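Local coordinates for periplasmic binding protein (Veillonella parvula, PDB 4MO9), which probably captures an iron complex or similar small solute in the periplasm, as a TroA-like solute-binding protein serving an uptake transporter, at residues K199-E213 and D258-T272. Sequence-based numbering, arbitrary orientation.
Sequences KPTVYLEVGMNGPEE and DIIMIMGSYWPKKPT
Val202 to Val206 pair with Ile259 to Met263 as adjacent parallel strands in the C-terminal-lobe sheet of a TroA-like solute-binding fold. Backbone hydrogen bonds run from Ile259 N to Thr201 O through to Gly207 N to Met263 O. At the strand start, Asp258 OD2 accepts Thr201 N at 3.1 Å. Thr201 OG1, set between its own backbone N and carbonyl carbon (chi1 51°), receives Asp258 N at 2.9 Å; Lys303 pairs with the other carboxylate oxygen. Beta-branched Val202 and Ile259 favour extended backbone and meet through their CG2 atoms; Leu204 CD2 reaches Met263 CE at 3.7 Å on this face, covered by helix 324-334. On the face of Tyr203 and Ile262, under helix 282-295, buried Glu205 OE1 takes Tyr203 OH (2.6 Å) and a salt bridge from Arg296, and OE2 takes Gly215 N. Gly207 suits its place because a CB would run into Ile262 CG2, already 3.6 Å from its CA. Beyond the strands, the side chain of Trp267, about 10 Å from bound trimethylamine oxide, lies between Ser265 CB and selenomethionine Met208. Met208 CG makes a CH-pi contact over the five-membered ring, 3.6 Å from its centroid, and SE a Met-aromatic contact, 30° off the ring normal.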
ATOM      1  N   LYS A 199      -7.384   5.705  24.351  1.00 41.41           N
ATOM      2  CA  LYS A 199      -7.299   5.188  22.994  1.00 39.91           C
ATOM      3  C   LYS A 199      -8.516   4.317  22.717  1.00 38.47           C
ATOM      4  O   LYS A 199      -8.919   3.516  23.566  1.00 40.64           O
ATOM      5  CB  LYS A 199      -6.013   4.384  22.811  1.00 42.29           C
ATOM      6  CG  LYS A 199      -4.747   5.185  23.131  1.00 46.51           C
ATOM      7  CD  LYS A 199      -3.473   4.394  22.852  1.00 51.50           C
ATOM      8  CE  LYS A 199      -2.230   5.249  23.098  1.00 55.45           C
ATOM      9  NZ  LYS A 199      -2.260   6.538  22.343  1.00 57.19           N
ATOM     10  N   PRO A 200      -9.126   4.487  21.537  1.00 38.56           N
ATOM     11  CA  PRO A 200     -10.221   3.575  21.200  1.00 41.08           C
ATOM     12  C   PRO A 200      -9.674   2.196  20.877  1.00 39.43           C
ATOM     13  O   PRO A 200      -8.608   2.092  20.251  1.00 40.16           O
ATOM     14  CB  PRO A 200     -10.854   4.211  19.956  1.00 38.76           C
ATOM     15  CG  PRO A 200      -9.823   5.091  19.398  1.00 40.28           C
ATOM     16  CD  PRO A 200      -8.983   5.578  20.559  1.00 38.33           C
ATOM     17  N   THR A 201     -10.378   1.165  21.326  1.00 38.64           N
ATOM     18  CA  THR A 201     -10.031  -0.206  20.999  1.00 41.27           C
ATOM     19  C   THR A 201     -10.540  -0.497  19.595  1.00 42.98           C
ATOM     20  O   THR A 201     -11.634  -0.061  19.222  1.00 42.94           O
ATOM     21  CB  THR A 201     -10.641  -1.209  22.001  1.00 44.36           C
ATOM     22  OG1 THR A 201     -12.046  -0.955  22.150  1.00 44.89           O
ATOM     23  CG2 THR A 201      -9.959  -1.095  23.363  1.00 43.58           C
ATOM     24  N   VAL A 202      -9.748  -1.219  18.809  1.00 41.75           N
ATOM     25  CA  VAL A 202     -10.131  -1.498  17.432  1.00 40.44           C
ATOM     26  C   VAL A 202      -9.895  -2.959  17.040  1.00 38.55           C
ATOM     27  O   VAL A 202      -8.853  -3.540  17.370  1.00 37.65           O
ATOM     28  CB  VAL A 202      -9.409  -0.531  16.447  1.00 39.36           C
ATOM     29  CG1 VAL A 202      -7.896  -0.627  16.593  1.00 39.63           C
ATOM     30  CG2 VAL A 202      -9.817  -0.807  15.015  1.00 37.85           C
ATOM     31  N   TYR A 203     -10.874  -3.556  16.358  1.00 37.09           N
ATOM     32  CA  TYR A 203     -10.676  -4.862  15.746  1.00 32.47           C
ATOM     33  C   TYR A 203     -10.446  -4.671  14.246  1.00 33.76           C
ATOM     34  O   TYR A 203     -11.251  -4.020  13.569  1.00 35.17           O
ATOM     35  CB  TYR A 203     -11.862  -5.805  16.006  1.00 33.87           C
ATOM     36  CG  TYR A 203     -11.809  -7.047  15.145  1.00 36.91           C
ATOM     37  CD1 TYR A 203     -10.691  -7.873  15.162  1.00 38.77           C
ATOM     38  CD2 TYR A 203     -12.856  -7.377  14.295  1.00 36.85           C
ATOM     39  CE1 TYR A 203     -10.613  -8.999  14.359  1.00 39.97           C
ATOM     40  CE2 TYR A 203     -12.790  -8.502  13.486  1.00 39.26           C
ATOM     41  CZ  TYR A 203     -11.666  -9.311  13.526  1.00 40.16           C
ATOM     42  OH  TYR A 203     -11.586 -10.435  12.732  1.00 41.87           O
ATOM     43  N   LEU A 204      -9.345  -5.225  13.738  1.00 32.79           N
ATOM     44  CA  LEU A 204      -8.943  -5.039  12.344  1.00 31.97           C
ATOM     45  C   LEU A 204      -9.028  -6.366  11.607  1.00 33.75           C
ATOM     46  O   LEU A 204      -8.562  -7.388  12.115  1.00 36.06           O
ATOM     47  CB  LEU A 204      -7.499  -4.534  12.270  1.00 32.77           C
ATOM     48  CG  LEU A 204      -7.113  -3.246  12.995  1.00 31.93           C
ATOM     49  CD1 LEU A 204      -5.585  -3.087  13.014  1.00 29.97           C
ATOM     50  CD2 LEU A 204      -7.740  -2.047  12.315  1.00 30.30           C
ATOM     51  N   GLU A 205      -9.618  -6.373  10.417  1.00 32.11           N
ATOM     52  CA  GLU A 205      -9.702  -7.625   9.668  1.00 33.26           C
ATOM     53  C   GLU A 205      -9.633  -7.362   8.172  1.00 33.79           C
ATOM     54  O   GLU A 205     -10.280  -6.428   7.676  1.00 33.69           O
ATOM     55  CB  GLU A 205     -10.987  -8.405  10.002  1.00 34.05           C
ATOM     56  CG  GLU A 205     -11.043  -9.790   9.328  1.00 35.36           C
ATOM     57  CD  GLU A 205     -12.403 -10.480   9.441  1.00 40.64           C
ATOM     58  OE1 GLU A 205     -13.042 -10.410  10.521  1.00 43.94           O
ATOM     59  OE2 GLU A 205     -12.835 -11.122   8.450  1.00 39.04           O
ATOM     60  N   VAL A 206      -8.834  -8.166   7.465  1.00 31.38           N
ATOM     61  CA  VAL A 206      -8.857  -8.167   6.003  1.00 32.81           C
ATOM     62  C   VAL A 206     -10.121  -8.912   5.583  1.00 35.82           C
ATOM     63  O   VAL A 206     -10.282 -10.107   5.893  1.00 36.27           O
ATOM     64  CB  VAL A 206      -7.621  -8.864   5.404  1.00 34.23           C
ATOM     65  CG1 VAL A 206      -7.549  -8.609   3.897  1.00 34.03           C
ATOM     66  CG2 VAL A 206      -6.355  -8.337   6.069  1.00 35.01           C
ATOM     67  N   GLY A 207     -11.033  -8.221   4.899  1.00 34.47           N
ATOM     68  CA  GLY A 207     -12.315  -8.828   4.572  1.00 36.54           C
ATOM     69  C   GLY A 207     -12.322  -9.648   3.294  1.00 40.28           C
ATOM     70  O   GLY A 207     -13.288  -9.595   2.527  1.00 43.18           O
HETATM   71  N   MSE A 208     -11.261 -10.425   3.077  1.00 40.33           N
HETATM   72  CA  MSE A 208     -11.070 -11.161   1.828  1.00 41.97           C
HETATM   73  C   MSE A 208     -11.960 -12.391   1.714  1.00 43.19           C
HETATM   74  O   MSE A 208     -12.257 -12.854   0.606  1.00 43.84           O
HETATM   75  CB  MSE A 208      -9.605 -11.579   1.691  1.00 42.55           C
HETATM   76  CG  MSE A 208      -9.310 -12.452   0.475  1.00 47.43           C
HETATM   77 SE   MSE A 208      -7.402 -12.821   0.320  0.76 66.60          SE
HETATM   78  CE  MSE A 208      -7.159 -13.786   1.990  1.00 44.00           C
ATOM     79  N   ASN A 209     -12.388 -12.919   2.857  1.00 43.02           N
ATOM     80  CA  ASN A 209     -13.155 -14.155   2.861  1.00 46.63           C
ATOM     81  C   ASN A 209     -14.653 -13.946   3.071  1.00 47.58           C
ATOM     82  O   ASN A 209     -15.407 -14.912   3.142  1.00 47.09           O
ATOM     83  CB  ASN A 209     -12.591 -15.124   3.907  1.00 48.64           C
ATOM     84  CG  ASN A 209     -11.180 -15.577   3.580  1.00 52.62           C
ATOM     85  OD1 ASN A 209     -10.831 -15.754   2.413  1.00 56.15           O
ATOM     86  ND2 ASN A 209     -10.360 -15.761   4.610  1.00 54.08           N
ATOM     87  N   GLY A 210     -15.079 -12.687   3.170  1.00 45.52           N
ATOM     88  CA  GLY A 210     -16.487 -12.381   3.368  1.00 45.17           C
ATOM     89  C   GLY A 210     -16.947 -12.652   4.792  1.00 45.43           C
ATOM     90  O   GLY A 210     -16.154 -13.104   5.627  1.00 42.78           O
ATOM     91  N   PRO A 211     -18.234 -12.384   5.081  1.00 46.08           N
ATOM     92  CA  PRO A 211     -18.780 -12.555   6.436  1.00 45.88           C
ATOM     93  C   PRO A 211     -18.654 -13.985   6.987  1.00 46.78           C
ATOM     94  O   PRO A 211     -18.494 -14.158   8.195  1.00 46.20           O
ATOM     95  CB  PRO A 211     -20.262 -12.186   6.261  1.00 48.86           C
ATOM     96  CG  PRO A 211     -20.291 -11.288   5.054  1.00 47.83           C
ATOM     97  CD  PRO A 211     -19.236 -11.848   4.139  1.00 46.60           C
ATOM     98  N   GLU A 212     -18.716 -14.988   6.117  1.00 48.84           N
ATOM     99  CA  GLU A 212     -18.812 -16.379   6.565  1.00 57.14           C
ATOM    100  C   GLU A 212     -17.489 -17.012   7.037  1.00 55.08           C
ATOM    101  O   GLU A 212     -17.498 -18.074   7.664  1.00 55.47           O
ATOM    102  CB  GLU A 212     -19.504 -17.250   5.498  1.00 65.20           C
ATOM    103  CG  GLU A 212     -18.702 -17.479   4.211  1.00 70.73           C
ATOM    104  CD  GLU A 212     -18.718 -16.288   3.251  1.00 75.12           C
ATOM    105  OE1 GLU A 212     -19.319 -15.238   3.577  1.00 73.06           O
ATOM    106  OE2 GLU A 212     -18.124 -16.412   2.156  1.00 78.68           O
ATOM    107  N   GLU A 213     -16.365 -16.357   6.749  1.00 53.05           N
ATOM    108  CA  GLU A 213     -15.055 -16.846   7.183  1.00 53.66           C
ATOM    109  C   GLU A 213     -14.161 -15.673   7.581  1.00 48.97           C
ATOM    110  O   GLU A 213     -14.014 -14.716   6.816  1.00 49.77           O
ATOM    111  CB  GLU A 213     -14.390 -17.656   6.063  1.00 60.12           C
ATOM    112  CG  GLU A 213     -13.045 -18.272   6.439  1.00 66.76           C
ATOM    113  CD  GLU A 213     -12.343 -18.935   5.257  1.00 72.70           C
ATOM    114  OE1 GLU A 213     -12.815 -18.775   4.109  1.00 73.92           O
ATOM    115  OE2 GLU A 213     -11.313 -19.611   5.478  1.00 74.70           O
ATOM    116  N   ASP A 258     -14.401  -0.780  20.523  1.00 43.51           N
ATOM    117  CA  ASP A 258     -15.022   0.508  20.208  1.00 43.99           C
ATOM    118  C   ASP A 258     -15.249   0.666  18.704  1.00 41.19           C
ATOM    119  O   ASP A 258     -16.249   1.245  18.273  1.00 40.65           O
ATOM    120  CB  ASP A 258     -14.142   1.666  20.694  1.00 45.12           C
ATOM    121  CG  ASP A 258     -14.060   1.755  22.216  1.00 50.42           C
ATOM    122  OD1 ASP A 258     -15.091   1.552  22.896  1.00 49.85           O
ATOM    123  OD2 ASP A 258     -12.954   2.039  22.728  1.00 49.08           O
ATOM    124  N   ILE A 259     -14.309   0.148  17.914  1.00 36.74           N
ATOM    125  CA  ILE A 259     -14.293   0.364  16.470  1.00 37.77           C
ATOM    126  C   ILE A 259     -13.960  -0.956  15.757  1.00 36.84           C
ATOM    127  O   ILE A 259     -13.180  -1.762  16.266  1.00 35.95           O
ATOM    128  CB  ILE A 259     -13.254   1.472  16.112  1.00 37.44           C
ATOM    129  CG1 ILE A 259     -13.696   2.821  16.700  1.00 36.26           C
ATOM    130  CG2 ILE A 259     -13.023   1.586  14.599  1.00 33.00           C
ATOM    131  CD1 ILE A 259     -12.621   3.903  16.651  1.00 39.42           C
ATOM    132  N   ILE A 260     -14.592  -1.193  14.608  1.00 38.04           N
ATOM    133  CA  ILE A 260     -14.270  -2.338  13.752  1.00 37.54           C
ATOM    134  C   ILE A 260     -13.905  -1.766  12.386  1.00 35.67           C
ATOM    135  O   ILE A 260     -14.592  -0.865  11.885  1.00 35.30           O
ATOM    136  CB  ILE A 260     -15.484  -3.295  13.590  1.00 35.13           C
ATOM    137  CG1 ILE A 260     -15.760  -4.075  14.883  1.00 36.20           C
ATOM    138  CG2 ILE A 260     -15.252  -4.283  12.441  1.00 36.34           C
ATOM    139  CD1 ILE A 260     -17.088  -4.897  14.852  1.00 36.16           C
HETATM  140  N   MSE A 261     -12.825  -2.257  11.786  1.00 33.14           N
HETATM  141  CA  MSE A 261     -12.494  -1.856  10.425  1.00 32.68           C
HETATM  142  C   MSE A 261     -12.209  -3.099   9.595  1.00 32.57           C
HETATM  143  O   MSE A 261     -11.326  -3.897   9.950  1.00 30.22           O
HETATM  144  CB  MSE A 261     -11.294  -0.903  10.414  1.00 30.44           C
HETATM  145  CG  MSE A 261     -11.124  -0.180   9.084  1.00 32.68           C
HETATM  146 SE   MSE A 261      -9.579   1.017   9.064  0.73 41.48          SE
HETATM  147  CE  MSE A 261     -10.042   1.989  10.702  1.00 31.14           C
ATOM    148  N   ILE A 262     -12.983  -3.280   8.522  1.00 31.75           N
ATOM    149  CA  ILE A 262     -12.832  -4.427   7.625  1.00 32.25           C
ATOM    150  C   ILE A 262     -12.169  -3.978   6.325  1.00 32.76           C
ATOM    151  O   ILE A 262     -12.730  -3.143   5.615  1.00 35.24           O
ATOM    152  CB  ILE A 262     -14.200  -5.045   7.259  1.00 34.80           C
ATOM    153  CG1 ILE A 262     -15.026  -5.346   8.516  1.00 38.13           C
ATOM    154  CG2 ILE A 262     -14.007  -6.298   6.400  1.00 35.32           C
ATOM    155  CD1 ILE A 262     -14.431  -6.423   9.408  1.00 39.50           C
HETATM  156  N   MSE A 263     -11.002  -4.525   5.994  1.00 31.04           N
HETATM  157  CA  MSE A 263     -10.281  -4.051   4.807  1.00 33.68           C
HETATM  158  C   MSE A 263     -10.892  -4.609   3.509  1.00 33.73           C
HETATM  159  O   MSE A 263     -11.248  -5.795   3.430  1.00 35.70           O
HETATM  160  CB  MSE A 263      -8.783  -4.369   4.907  1.00 31.95           C
HETATM  161  CG  MSE A 263      -8.153  -3.945   6.244  1.00 30.31           C
HETATM  162 SE   MSE A 263      -8.529  -2.099   6.774  0.72 37.05          SE
HETATM  163  CE  MSE A 263      -7.998  -2.314   8.636  1.00 30.85           C
ATOM    164  N   GLY A 264     -11.047  -3.740   2.510  1.00 31.63           N
ATOM    165  CA  GLY A 264     -11.601  -4.146   1.232  1.00 30.08           C
ATOM    166  C   GLY A 264     -10.592  -4.058   0.101  1.00 31.54           C
ATOM    167  O   GLY A 264      -9.562  -3.382   0.218  1.00 30.20           O
ATOM    168  N   SER A 265     -10.876  -4.765  -0.991  1.00 31.75           N
ATOM    169  CA  SER A 265      -9.995  -4.747  -2.153  1.00 32.23           C
ATOM    170  C   SER A 265     -10.711  -5.393  -3.321  1.00 33.17           C
ATOM    171  O   SER A 265     -11.926  -5.603  -3.274  1.00 32.55           O
ATOM    172  CB  SER A 265      -8.700  -5.508  -1.867  1.00 32.31           C
ATOM    173  OG  SER A 265      -7.708  -5.190  -2.845  1.00 33.56           O
ATOM    174  N   TYR A 266      -9.956  -5.713  -4.366  1.00 32.51           N
ATOM    175  CA  TYR A 266     -10.524  -6.382  -5.529  1.00 35.28           C
ATOM    176  C   TYR A 266     -10.258  -7.885  -5.431  1.00 36.83           C
ATOM    177  O   TYR A 266      -9.145  -8.343  -5.722  1.00 37.14           O
ATOM    178  CB  TYR A 266      -9.932  -5.798  -6.823  1.00 37.37           C
ATOM    179  CG  TYR A 266     -10.531  -6.383  -8.083  1.00 40.36           C
ATOM    180  CD1 TYR A 266     -11.853  -6.128  -8.422  1.00 42.62           C
ATOM    181  CD2 TYR A 266      -9.779  -7.191  -8.929  1.00 40.92           C
ATOM    182  CE1 TYR A 266     -12.420  -6.663  -9.575  1.00 45.90           C
ATOM    183  CE2 TYR A 266     -10.337  -7.735 -10.089  1.00 44.03           C
ATOM    184  CZ  TYR A 266     -11.656  -7.460 -10.403  1.00 45.35           C
ATOM    185  OH  TYR A 266     -12.225  -7.985 -11.543  1.00 48.04           O
ATOM    186  N   TRP A 267     -11.273  -8.633  -4.993  1.00 38.11           N
ATOM    187  CA  TRP A 267     -11.184 -10.090  -4.840  1.00 37.63           C
ATOM    188  C   TRP A 267     -12.344 -10.762  -5.572  1.00 38.51           C
ATOM    189  O   TRP A 267     -13.271 -11.275  -4.930  1.00 38.17           O
ATOM    190  CB  TRP A 267     -11.214 -10.495  -3.353  1.00 37.22           C
ATOM    191  CG  TRP A 267     -10.001 -10.078  -2.556  1.00 39.66           C
ATOM    192  CD1 TRP A 267      -8.706 -10.442  -2.782  1.00 42.44           C
ATOM    193  CD2 TRP A 267      -9.985  -9.238  -1.391  1.00 39.54           C
ATOM    194  NE1 TRP A 267      -7.876  -9.865  -1.838  1.00 41.32           N
ATOM    195  CE2 TRP A 267      -8.640  -9.126  -0.972  1.00 40.23           C
ATOM    196  CE3 TRP A 267     -10.981  -8.566  -0.663  1.00 38.02           C
ATOM    197  CZ2 TRP A 267      -8.262  -8.364   0.144  1.00 37.75           C
ATOM    198  CZ3 TRP A 267     -10.609  -7.812   0.440  1.00 35.92           C
ATOM    199  CH2 TRP A 267      -9.259  -7.717   0.835  1.00 37.69           C
ATOM    200  N   PRO A 268     -12.285 -10.788  -6.919  1.00 39.43           N
ATOM    201  CA  PRO A 268     -13.413 -11.257  -7.739  1.00 42.86           C
ATOM    202  C   PRO A 268     -13.755 -12.734  -7.550  1.00 45.57           C
ATOM    203  O   PRO A 268     -14.862 -13.141  -7.905  1.00 42.24           O
ATOM    204  CB  PRO A 268     -12.938 -11.005  -9.174  1.00 44.02           C
ATOM    205  CG  PRO A 268     -11.432 -11.005  -9.089  1.00 41.67           C
ATOM    206  CD  PRO A 268     -11.110 -10.428  -7.736  1.00 38.66           C
ATOM    207  N   LYS A 269     -12.824 -13.521  -7.011  1.00 50.49           N
ATOM    208  CA  LYS A 269     -13.101 -14.935  -6.753  1.00 54.88           C
ATOM    209  C   LYS A 269     -13.835 -15.131  -5.430  1.00 53.20           C
ATOM    210  O   LYS A 269     -14.246 -16.241  -5.098  1.00 55.05           O
ATOM    211  CB  LYS A 269     -11.807 -15.748  -6.736  1.00 59.61           C
ATOM    212  CG  LYS A 269     -11.125 -15.887  -8.085  1.00 64.46           C
ATOM    213  CD  LYS A 269      -9.989 -16.891  -7.985  1.00 68.62           C
ATOM    214  CE  LYS A 269      -8.934 -16.658  -9.049  1.00 71.09           C
ATOM    215  NZ  LYS A 269      -7.706 -17.444  -8.745  1.00 72.99           N
ATOM    216  N   LYS A 270     -13.980 -14.050  -4.671  1.00 49.31           N
ATOM    217  CA  LYS A 270     -14.672 -14.091  -3.388  1.00 47.76           C
ATOM    218  C   LYS A 270     -15.853 -13.129  -3.456  1.00 45.52           C
ATOM    219  O   LYS A 270     -15.715 -11.970  -3.081  1.00 43.51           O
ATOM    220  CB  LYS A 270     -13.708 -13.659  -2.276  1.00 48.50           C
ATOM    221  CG  LYS A 270     -12.445 -14.517  -2.149  1.00 48.07           C
ATOM    222  CD  LYS A 270     -12.803 -15.975  -1.861  1.00 51.82           C
ATOM    223  CE  LYS A 270     -12.109 -16.478  -0.607  1.00 53.61           C
ATOM    224  NZ  LYS A 270     -12.877 -17.587   0.028  1.00 60.05           N
ATOM    225  N   PRO A 271     -17.021 -13.597  -3.948  1.00 49.23           N
ATOM    226  CA  PRO A 271     -18.104 -12.639  -4.225  1.00 50.16           C
ATOM    227  C   PRO A 271     -18.672 -11.911  -2.998  1.00 48.71           C
ATOM    228  O   PRO A 271     -19.237 -10.826  -3.160  1.00 47.88           O
ATOM    229  CB  PRO A 271     -19.182 -13.491  -4.914  1.00 50.39           C
ATOM    230  CG  PRO A 271     -18.860 -14.897  -4.568  1.00 52.31           C
ATOM    231  CD  PRO A 271     -17.361 -14.959  -4.396  1.00 49.12           C
ATOM    232  N   THR A 272     -18.508 -12.470  -1.803  1.00 47.58           N
ATOM    233  CA  THR A 272     -18.942 -11.767  -0.595  1.00 46.22           C
ATOM    234  C   THR A 272     -17.821 -10.984   0.089  1.00 43.11           C
ATOM    235  O   THR A 272     -18.026 -10.438   1.176  1.00 41.68           O
ATOM    236  CB  THR A 272     -19.517 -12.723   0.443  1.00 45.47           C
ATOM    237  OG1 THR A 272     -18.502 -13.656   0.836  1.00 42.00           O
ATOM    238  CG2 THR A 272     -20.724 -13.463  -0.120  1.00 48.72           C
TER
HETATM  239  O   HOH W   1     -11.813   3.485  25.414  1.00 66.57           O